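Local atomic coordinates of Trp Repressor Binding Protein (Bacillus subtilis, PDB entry 1RLI), a protein that probably acts as an NAD(P)H-dependent oxidoreductase of the SsuE family, with FMN as cofactor. Residues 95-100 with 107-112; 84-89 with 137-142. One frame throughout, in Å; residues are numbered along the deposited sequence.

Overall arrangement
Contacts 1 and 2 lie in one flavodoxin-like domain, whose central sheet has the strand order 55-57, 33-41, 6-10, 74-80, 117-124, 149-157. Contact 1 (95-100 with 107-112) is nested along the chain inside the loop closed by contact 2 (84-89 with 137-142), since 95-112 falls between 89 and 137; helix 97-100 directly follows helix 88-95. Their centres are about 17 Å apart, yet they meet where Trp-97 CZ3 packs on Ile-142 CG2 at 4.0 Å. Contact 2 is the more central, about 9 Å from the chain centre against about 17 Å for contact 1. Both touch the second subunit, and the side chain of Gln-138 lies about 5 Å from a bound platinum ion.

Contact 1 (95-100 with 107-112); sequences DRWSQT and PDFKQQ
Two aromatic interactions, both centred on the ring of Phe-109, join 95-100 to 107-112. The first is a CH-pi contact. Thr-100 CG2 stands 3.5 Å from the centroid of the Phe-109 ring and only 7° off its normal, which places the methyl over the middle of one face. With CG2 on the far side of CB from the backbone N, Thr-100 gives its methyl to the ring, while OG1 hydrogen-bonds to Tyr-62 of helix 62-70.

The second is a T-shaped stack. Phe-109 turns its edge to a face of the Trp-97 indole, with its centroid 5.6 Å from that of the five-membered ring and the planes at 73°. The closest approach is Phe-109 CZ to Trp-97 CG, 4.2 Å, toward the rim of the indole. Phe-109 reaches both partners because its CG is anti to the backbone N (chi1 -174°), which carries the ring out from the first turn of helix 109-114.

No hydrogen bond crosses between the segments. Leu-70 and Met-146 also touch Phe-109, setting it against helices 62-70 and 133-146. With an alanine in place of Phe-109, the Thr-100 methyl would probably lose the ring face beneath it and Trp-97 this edge contact, opening a gap between the two short helices. The contact is thus an apolar junction held by CH-pi and edge-to-face packing, with the threonine hydroxyl directed to a different helix.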
loop_
_atom_site.group_PDB
_atom_site.type_symbol
_atom_site.label_atom_id
_atom_site.label_comp_id
_atom_site.label_asym_id
_atom_site.label_seq_id
_atom_site.Cartn_x
_atom_site.Cartn_y
_atom_site.Cartn_z
ATOM N N ASP D 95 1.658 -4.003 -20.045
ATOM C CA ASP D 95 2.862 -3.248 -20.395
ATOM C C ASP D 95 2.788 -2.772 -21.856
ATOM O O ASP D 95 3.295 -1.694 -22.185
ATOM C CB ASP D 95 4.143 -4.085 -20.246
ATOM C CG ASP D 95 4.629 -4.216 -18.795
ATOM O OD1 ASP D 95 4.076 -3.566 -17.886
ATOM O OD2 ASP D 95 5.595 -4.984 -18.592
ATOM N N ARG D 96 2.185 -3.586 -22.724
ATOM C CA ARG D 96 2.066 -3.233 -24.143
ATOM C C ARG D 96 1.104 -2.060 -24.384
ATOM O O ARG D 96 1.058 -1.494 -25.479
ATOM C CB ARG D 96 1.672 -4.467 -24.978
ATOM C CG ARG D 96 1.814 -4.291 -26.502
ATOM C CD ARG D 96 1.910 -5.670 -27.166
ATOM N NE ARG D 96 1.838 -5.617 -28.624
ATOM C CZ ARG D 96 2.064 -6.667 -29.404
ATOM N NH1 ARG D 96 2.383 -7.833 -28.849
ATOM N NH2 ARG D 96 1.947 -6.552 -30.732
ATOM N N TRP D 97 0.323 -1.667 -23.375
ATOM C CA TRP D 97 -0.536 -0.496 -23.564
ATOM C C TRP D 97 0.371 0.700 -23.882
ATOM O O TRP D 97 -0.059 1.668 -24.487
ATOM C CB TRP D 97 -1.361 -0.191 -22.305
ATOM C CG TRP D 97 -2.485 -1.162 -22.071
ATOM C CD1 TRP D 97 -2.799 -2.257 -22.828
ATOM C CD2 TRP D 97 -3.400 -1.155 -20.972
ATOM N NE1 TRP D 97 -3.853 -2.935 -22.259
ATOM C CE2 TRP D 97 -4.235 -2.284 -21.115
ATOM C CE3 TRP D 97 -3.585 -0.309 -19.873
ATOM C CZ2 TRP D 97 -5.247 -2.599 -20.194
ATOM C CZ3 TRP D 97 -4.591 -0.616 -18.948
ATOM C CH2 TRP D 97 -5.412 -1.759 -19.120
ATOM N N SER D 98 1.631 0.643 -23.453
ATOM C CA SER D 98 2.545 1.744 -23.752
ATOM C C SER D 98 2.687 1.875 -25.269
ATOM O O SER D 98 2.788 2.987 -25.793
ATOM C CB SER D 98 3.921 1.503 -23.123
ATOM O OG SER D 98 3.854 1.774 -21.729
ATOM N N GLN D 99 2.710 0.736 -25.950
ATOM C CA GLN D 99 2.821 0.714 -27.409
ATOM C C GLN D 99 1.524 1.186 -28.048
ATOM O O GLN D 99 1.530 1.973 -28.987
ATOM C CB GLN D 99 3.116 -0.705 -27.914
ATOM C CG GLN D 99 4.575 -1.109 -27.857
ATOM C CD GLN D 99 4.790 -2.583 -28.226
ATOM O OE1 GLN D 99 4.250 -3.101 -29.228
ATOM N NE2 GLN D 99 5.590 -3.263 -27.415
ATOM N N THR D 100 0.407 0.695 -27.540
ATOM C CA THR D 100 -0.881 1.065 -28.100
ATOM C C THR D 100 -1.171 2.547 -27.952
ATOM O O THR D 100 -1.864 3.127 -28.784
ATOM C CB THR D 100 -1.982 0.208 -27.452
ATOM O OG1 THR D 100 -1.585 -1.171 -27.540
ATOM C CG2 THR D 100 -3.295 0.408 -28.148
ATOM N N PRO D 107 -5.881 5.405 -32.780
ATOM C CA PRO D 107 -5.691 6.822 -32.486
ATOM C C PRO D 107 -6.399 7.427 -31.289
ATOM O O PRO D 107 -5.948 8.440 -30.758
ATOM C CB PRO D 107 -6.089 7.504 -33.803
ATOM C CG PRO D 107 -7.159 6.617 -34.313
ATOM C CD PRO D 107 -6.562 5.240 -34.081
ATOM N N ASP D 108 -7.495 6.809 -30.852
ATOM C CA ASP D 108 -8.250 7.343 -29.724
ATOM C C ASP D 108 -8.215 6.435 -28.491
ATOM O O ASP D 108 -9.054 6.566 -27.601
ATOM C CB ASP D 108 -9.699 7.547 -30.141
ATOM C CG ASP D 108 -9.818 8.387 -31.387
ATOM O OD1 ASP D 108 -9.333 9.533 -31.354
ATOM O OD2 ASP D 108 -10.392 7.895 -32.385
ATOM N N PHE D 109 -7.221 5.552 -28.438
ATOM C CA PHE D 109 -7.064 4.592 -27.351
ATOM C C PHE D 109 -7.166 5.189 -25.950
ATOM O O PHE D 109 -7.953 4.723 -25.133
ATOM C CB PHE D 109 -5.722 3.855 -27.508
ATOM C CG PHE D 109 -5.520 2.728 -26.524
ATOM C CD1 PHE D 109 -6.355 1.605 -26.547
ATOM C CD2 PHE D 109 -4.489 2.784 -25.579
ATOM C CE1 PHE D 109 -6.170 0.554 -25.652
ATOM C CE2 PHE D 109 -4.304 1.729 -24.675
ATOM C CZ PHE D 109 -5.146 0.616 -24.719
ATOM N N LYS D 110 -6.368 6.208 -25.663
ATOM C CA LYS D 110 -6.398 6.812 -24.338
ATOM C C LYS D 110 -7.808 7.292 -23.991
ATOM O O LYS D 110 -8.339 6.954 -22.943
ATOM C CB LYS D 110 -5.422 7.995 -24.261
ATOM C CG LYS D 110 -5.143 8.443 -22.827
ATOM C CD LYS D 110 -4.084 9.541 -22.757
ATOM C CE LYS D 110 -4.631 10.899 -23.178
ATOM N NZ LYS D 110 -3.633 11.975 -22.924
ATOM N N GLN D 111 -8.408 8.085 -24.872
ATOM C CA GLN D 111 -9.755 8.604 -24.623
ATOM C C GLN D 111 -10.772 7.475 -24.464
ATOM O O GLN D 111 -11.584 7.493 -23.530
ATOM C CB GLN D 111 -10.186 9.537 -25.763
ATOM C CG GLN D 111 -11.365 10.462 -25.437
ATOM C CD GLN D 111 -12.652 9.716 -25.155
ATOM O OE1 GLN D 111 -13.099 8.887 -25.954
ATOM N NE2 GLN D 111 -13.265 10.014 -24.012
ATOM N N GLN D 112 -10.729 6.499 -25.368
ATOM C CA GLN D 112 -11.648 5.368 -25.305
ATOM C C GLN D 112 -11.522 4.595 -23.988
ATOM O O GLN D 112 -12.525 4.204 -23.384
ATOM C CB GLN D 112 -11.405 4.405 -26.474
ATOM C CG GLN D 112 -11.873 4.903 -27.829
ATOM C CD GLN D 112 -11.380 4.009 -28.942
ATOM O OE1 GLN D 112 -10.176 3.880 -29.152
ATOM N NE2 GLN D 112 -12.304 3.378 -29.660
#

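Contact 2 (84-89 with 137-142); sequences FGMSGT and QQFEHI
Met-86 reaches helix 133-146 through its terminal methyl, which meets three side chains. Its CG sits between the backbone N and the carbonyl carbon (chi1 63°), the next torsion is extended, and the bend at chi3 (80°) turns CE in among Gln-138, Phe-139 and Ile-142. CE lies 3.8 Å from Phe-139 CZ and 4.1 Å from Ile-142 CD1. The sulfur makes a Met-aromatic contact, Met-86 SD lying 50° off the normal of the Phe-139 ring, hence oblique to it.

Gln-138 approaches differently. It runs out straight from the helix, CG opposite its backbone N, which brings OE1 to the loop before helix 88-95. There a water links the segments, accepting from Met-86 N at 3.0 Å and donating to Gln-138 OE1 at 2.6 Å. The other end of the amide, NE2, bonds to Phe-84 O of the second subunit, which ties the helix into the subunit interface.

Within the chain, Met-86 also packs on Lys-91 and Ile-94 of helix 88-95 and on Thr-79 of strand 74-80, while Phe-139 touches Leu-90 and Ile-94; the contact therefore joins helix 133-146 to the strand-to-helix connection between 74-80 and 88-95.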
loop_
_atom_site.group_PDB
_atom_site.type_symbol
_atom_site.label_atom_id
_atom_site.label_comp_id
_atom_site.label_asym_id
_atom_site.label_seq_id
_atom_site.Cartn_x
_atom_site.Cartn_y
_atom_site.Cartn_z
ATOM N N PHE D 84 3.117 -12.275 -5.594
ATOM C CA PHE D 84 2.473 -11.061 -5.084
ATOM C C PHE D 84 2.147 -10.022 -6.143
ATOM O O PHE D 84 1.919 -8.837 -5.852
ATOM C CB PHE D 84 3.346 -10.483 -3.962
ATOM C CG PHE D 84 3.663 -11.497 -2.905
ATOM C CD1 PHE D 84 2.700 -11.870 -1.970
ATOM C CD2 PHE D 84 4.875 -12.185 -2.939
ATOM C CE1 PHE D 84 2.936 -12.929 -1.086
ATOM C CE2 PHE D 84 5.115 -13.231 -2.075
ATOM C CZ PHE D 84 4.139 -13.607 -1.143
ATOM N N GLY D 85 2.102 -10.484 -7.386
ATOM C CA GLY D 85 1.771 -9.594 -8.490
ATOM C C GLY D 85 0.806 -10.290 -9.424
ATOM O O GLY D 85 0.297 -11.353 -9.101
ATOM N N MET D 86 0.548 -9.705 -10.590
ATOM C CA MET D 86 -0.361 -10.341 -11.530
ATOM C C MET D 86 0.376 -11.448 -12.290
ATOM O O MET D 86 1.556 -11.691 -12.059
ATOM C CB MET D 86 -0.928 -9.297 -12.496
ATOM C CG MET D 86 0.123 -8.620 -13.368
ATOM S SD MET D 86 -0.572 -7.243 -14.328
ATOM C CE MET D 86 -0.587 -5.940 -13.025
ATOM N N SER D 87 -0.312 -12.106 -13.207
ATOM C CA SER D 87 0.325 -13.173 -13.968
ATOM C C SER D 87 1.306 -12.624 -15.009
ATOM O O SER D 87 1.281 -11.445 -15.334
ATOM C CB SER D 87 -0.750 -14.020 -14.666
ATOM O OG SER D 87 -1.329 -13.323 -15.751
ATOM N N GLY D 88 2.191 -13.484 -15.513
ATOM C CA GLY D 88 3.118 -13.045 -16.538
ATOM C C GLY D 88 2.345 -12.593 -17.770
ATOM O O GLY D 88 2.693 -11.586 -18.395
ATOM N N THR D 89 1.291 -13.316 -18.140
ATOM C CA THR D 89 0.527 -12.915 -19.319
ATOM C C THR D 89 -0.164 -11.570 -19.153
ATOM O O THR D 89 -0.140 -10.755 -20.066
ATOM C CB THR D 89 -0.529 -13.963 -19.712
ATOM O OG1 THR D 89 -1.386 -14.236 -18.598
ATOM C CG2 THR D 89 0.153 -15.261 -20.160
ATOM N N GLN D 137 -3.389 -2.121 -5.148
ATOM C CA GLN D 137 -2.979 -0.713 -5.204
ATOM C C GLN D 137 -2.219 -0.414 -6.493
ATOM O O GLN D 137 -2.265 0.705 -7.011
ATOM C CB GLN D 137 -2.137 -0.357 -3.978
ATOM C CG GLN D 137 -2.924 -0.477 -2.687
ATOM C CD GLN D 137 -2.073 -0.179 -1.465
ATOM O OE1 GLN D 137 -1.175 -0.951 -1.118
ATOM N NE2 GLN D 137 -2.340 0.943 -0.817
ATOM N N GLN D 138 -1.543 -1.422 -7.031
ATOM C CA GLN D 138 -0.833 -1.252 -8.282
ATOM C C GLN D 138 -1.908 -1.077 -9.357
ATOM O O GLN D 138 -1.809 -0.174 -10.196
ATOM C CB GLN D 138 0.013 -2.504 -8.550
ATOM C CG GLN D 138 0.952 -2.426 -9.730
ATOM C CD GLN D 138 1.849 -3.661 -9.764
ATOM O OE1 GLN D 138 1.374 -4.771 -10.014
ATOM N NE2 GLN D 138 3.137 -3.479 -9.470
ATOM N N PHE D 139 -2.954 -1.909 -9.324
ATOM C CA PHE D 139 -4.035 -1.778 -10.325
ATOM C C PHE D 139 -4.672 -0.396 -10.212
ATOM O O PHE D 139 -5.024 0.213 -11.225
ATOM C CB PHE D 139 -5.113 -2.854 -10.136
ATOM C CG PHE D 139 -4.810 -4.153 -10.828
ATOM C CD1 PHE D 139 -4.693 -4.203 -12.221
ATOM C CD2 PHE D 139 -4.652 -5.338 -10.098
ATOM C CE1 PHE D 139 -4.425 -5.409 -12.889
ATOM C CE2 PHE D 139 -4.382 -6.564 -10.758
ATOM C CZ PHE D 139 -4.271 -6.595 -12.156
ATOM N N GLU D 140 -4.807 0.100 -8.979
ATOM C CA GLU D 140 -5.379 1.427 -8.739
ATOM C C GLU D 140 -4.573 2.470 -9.526
ATOM O O GLU D 140 -5.167 3.325 -10.198
ATOM C CB GLU D 140 -5.349 1.746 -7.231
ATOM C CG GLU D 140 -5.769 3.182 -6.839
ATOM C CD GLU D 140 -5.621 3.470 -5.332
ATOM O OE1 GLU D 140 -4.828 2.782 -4.635
ATOM O OE2 GLU D 140 -6.289 4.409 -4.840
ATOM N N HIS D 141 -3.242 2.414 -9.442
ATOM C CA HIS D 141 -2.412 3.392 -10.163
ATOM C C HIS D 141 -2.536 3.207 -11.670
ATOM O O HIS D 141 -2.583 4.181 -12.412
ATOM C CB HIS D 141 -0.926 3.278 -9.774
ATOM C CG HIS D 141 -0.622 3.748 -8.382
ATOM N ND1 HIS D 141 -1.089 4.945 -7.874
ATOM C CD2 HIS D 141 0.127 3.192 -7.400
ATOM C CE1 HIS D 141 -0.646 5.102 -6.636
ATOM N NE2 HIS D 141 0.093 4.050 -6.327
ATOM N N ILE D 142 -2.564 1.960 -12.120
ATOM C CA ILE D 142 -2.699 1.680 -13.554
ATOM C C ILE D 142 -4.005 2.286 -14.093
ATOM O O ILE D 142 -4.008 3.042 -15.082
ATOM C CB ILE D 142 -2.701 0.146 -13.806
ATOM C CG1 ILE D 142 -1.308 -0.416 -13.489
ATOM C CG2 ILE D 142 -3.125 -0.163 -15.258
ATOM C CD1 ILE D 142 -1.266 -1.965 -13.520
HETATM O O HOH W 1 2.148 -7.175 -10.769
#